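Acetylacetone-cleaving enzyme (Acinetobacter johnsonii, PDB 3BAL) cleaves acetylacetone with molecular oxygen into methylglyoxal and acetate, as an iron-dependent, homotetrameric dioxygenase of the cupin family. Local coordinates at residues A60-A65 with A102-T107. Sequence-based numbering, arbitrary orientation.
Sequences ASHIHA and ALHGKT. With ZN (zinc ion), chain E.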
loop_
_atom_site.group_PDB
_atom_site.type_symbol
_atom_site.label_atom_id
_atom_site.label_comp_id
_atom_site.label_asym_id
_atom_site.label_seq_id
_atom_site.Cartn_x
_atom_site.Cartn_y
_atom_site.Cartn_z
ATOM N N ALA A 60 15.438 20.849 -1.656
ATOM C CA ALA A 60 16.468 20.412 -2.598
ATOM C C ALA A 60 15.830 19.453 -3.601
ATOM O O ALA A 60 14.776 18.876 -3.322
ATOM C CB ALA A 60 17.593 19.719 -1.852
ATOM N N SER A 61 16.470 19.290 -4.759
ATOM C CA SER A 61 15.972 18.424 -5.827
ATOM C C SER A 61 15.790 16.966 -5.420
ATOM O O SER A 61 16.686 16.356 -4.837
ATOM C CB SER A 61 16.909 18.484 -7.037
ATOM O OG SER A 61 16.958 19.793 -7.572
ATOM N N HIS A 62 14.634 16.397 -5.752
ATOM C CA HIS A 62 14.368 15.015 -5.401
ATOM C C HIS A 62 13.322 14.364 -6.291
ATOM O O HIS A 62 12.576 15.034 -7.008
ATOM C CB HIS A 62 13.890 14.924 -3.959
ATOM C CG HIS A 62 12.654 15.725 -3.685
ATOM N ND1 HIS A 62 12.682 17.082 -3.438
ATOM C CD2 HIS A 62 11.346 15.365 -3.654
ATOM C CE1 HIS A 62 11.447 17.523 -3.268
ATOM N NE2 HIS A 62 10.618 16.501 -3.393
ATOM N N ILE A 63 13.274 13.041 -6.213
ATOM C CA ILE A 63 12.327 12.242 -6.972
ATOM C C ILE A 63 11.497 11.420 -5.979
ATOM O O ILE A 63 12.041 10.873 -5.016
ATOM C CB ILE A 63 13.067 11.270 -7.921
ATOM C CG1 ILE A 63 13.855 12.060 -8.966
ATOM C CG2 ILE A 63 12.068 10.328 -8.578
ATOM C CD1 ILE A 63 14.722 11.213 -9.867
ATOM N N HIS A 64 10.186 11.357 -6.203
ATOM C CA HIS A 64 9.289 10.573 -5.353
ATOM C C HIS A 64 9.288 9.130 -5.844
ATOM O O HIS A 64 8.885 8.846 -6.975
ATOM C CB HIS A 64 7.866 11.134 -5.412
ATOM C CG HIS A 64 7.693 12.400 -4.639
ATOM N ND1 HIS A 64 7.060 12.445 -3.415
ATOM C CD2 HIS A 64 8.141 13.655 -4.879
ATOM C CE1 HIS A 64 7.130 13.674 -2.931
ATOM N NE2 HIS A 64 7.781 14.427 -3.800
ATOM N N ALA A 65 9.757 8.217 -5.000
ATOM C CA ALA A 65 9.806 6.807 -5.368
ATOM C C ALA A 65 8.399 6.196 -5.420
ATOM O O ALA A 65 8.154 5.239 -6.162
ATOM C CB ALA A 65 10.676 6.050 -4.373
ATOM N N ALA A 102 7.583 11.351 -9.823
ATOM C CA ALA A 102 7.516 12.807 -9.894
ATOM C C ALA A 102 8.859 13.452 -9.553
ATOM O O ALA A 102 9.439 13.187 -8.506
ATOM C CB ALA A 102 6.429 13.330 -8.964
ATOM N N LEU A 103 9.342 14.300 -10.456
ATOM C CA LEU A 103 10.614 14.997 -10.269
ATOM C C LEU A 103 10.382 16.424 -9.778
ATOM O O LEU A 103 9.804 17.244 -10.492
ATOM C CB LEU A 103 11.386 15.038 -11.585
ATOM C CG LEU A 103 12.725 15.769 -11.575
ATOM C CD1 LEU A 103 13.701 15.071 -10.637
ATOM C CD2 LEU A 103 13.288 15.791 -12.987
ATOM N N HIS A 104 10.843 16.713 -8.562
ATOM C CA HIS A 104 10.685 18.042 -7.978
ATOM C C HIS A 104 12.031 18.745 -7.809
ATOM O O HIS A 104 12.682 18.639 -6.762
ATOM C CB HIS A 104 9.971 17.927 -6.632
ATOM C CG HIS A 104 8.575 17.394 -6.737
ATOM N ND1 HIS A 104 7.891 16.883 -5.655
ATOM C CD2 HIS A 104 7.725 17.315 -7.790
ATOM C CE1 HIS A 104 6.681 16.513 -6.037
ATOM N NE2 HIS A 104 6.555 16.764 -7.327
ATOM N N GLY A 105 12.426 19.473 -8.854
ATOM C CA GLY A 105 13.693 20.188 -8.863
ATOM C C GLY A 105 13.867 21.199 -7.752
ATOM O O GLY A 105 14.906 21.221 -7.085
ATOM N N LYS A 106 12.862 22.044 -7.552
ATOM C CA LYS A 106 12.926 23.059 -6.506
ATOM C C LYS A 106 11.521 23.514 -6.063
ATOM O O LYS A 106 11.091 24.620 -6.389
ATOM C CB LYS A 106 13.747 24.258 -7.016
ATOM C CG LYS A 106 14.121 25.287 -5.951
ATOM C CD LYS A 106 14.996 26.384 -6.538
ATOM C CE LYS A 106 15.378 27.404 -5.480
ATOM N NZ LYS A 106 16.151 28.556 -6.026
ATOM N N THR A 107 10.800 22.657 -5.340
ATOM C CA THR A 107 9.471 23.027 -4.857
ATOM C C THR A 107 9.674 24.347 -4.102
ATOM O O THR A 107 10.466 24.410 -3.157
ATOM C CB THR A 107 8.889 21.933 -3.928
ATOM O OG1 THR A 107 8.681 20.734 -4.682
ATOM C CG2 THR A 107 7.561 22.378 -3.330
HETATM ZN ZN ZN E . 8.399 16.402 -3.694
#
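His-62, His-64 and His-104 converge on one zinc ion, two from strand 57-64 and the third from the short antiparallel strand 103-104. The metal is bound by NE2 of His-62 at 2.2 Å, NE2 of His-64 and, through its other ring nitrogen, ND1 of His-104. ND1 of His-62 and NE2 of His-104 point away from the metal, and each has a partner of its own. ND1 of His-62 gives a nearly straight bond, in the plane of its ring, to Ala-60 O at 2.8 Å, which fixes the rotation of the imidazole; NE2 of His-104 is hydrogen-bonded to Glu-98 OE1, whose carboxylate may make the ring a stronger donor to the metal.

The rings of His-62 and His-104 are almost perpendicular (89°), and CB of His-104 lies over one face of the His-62 ring, 3.9 Å from its centroid, in a CH-pi contact. With chi1 at 58°, CG of His-62 sits between its own backbone N and carbonyl carbon.

Backbone bonds hold the strands in place. His-62 and His-104 form a hydrogen-bonded pair, N to O in both directions, and His-64 N reaches Ala-102 O at 3.0 Å. At the far end the hydroxyl OG of Ser-61 donates to a lone pair of Gly-105 O, at a modelled distance of 2.5 Å whose exact value is doubtful.

On the other face of the sheet, Ile-63 and Leu-103 make a non-hydrogen-bonded pair, with Ile-63 CG1 pressed to 3.4 Å from Leu-103 CD1, tighter than normal carbon contact.

Two histidines two positions apart on one strand and a third from a later strand make the three-histidine metal site of a cupin jelly roll, occupied here by zinc where the enzyme uses iron.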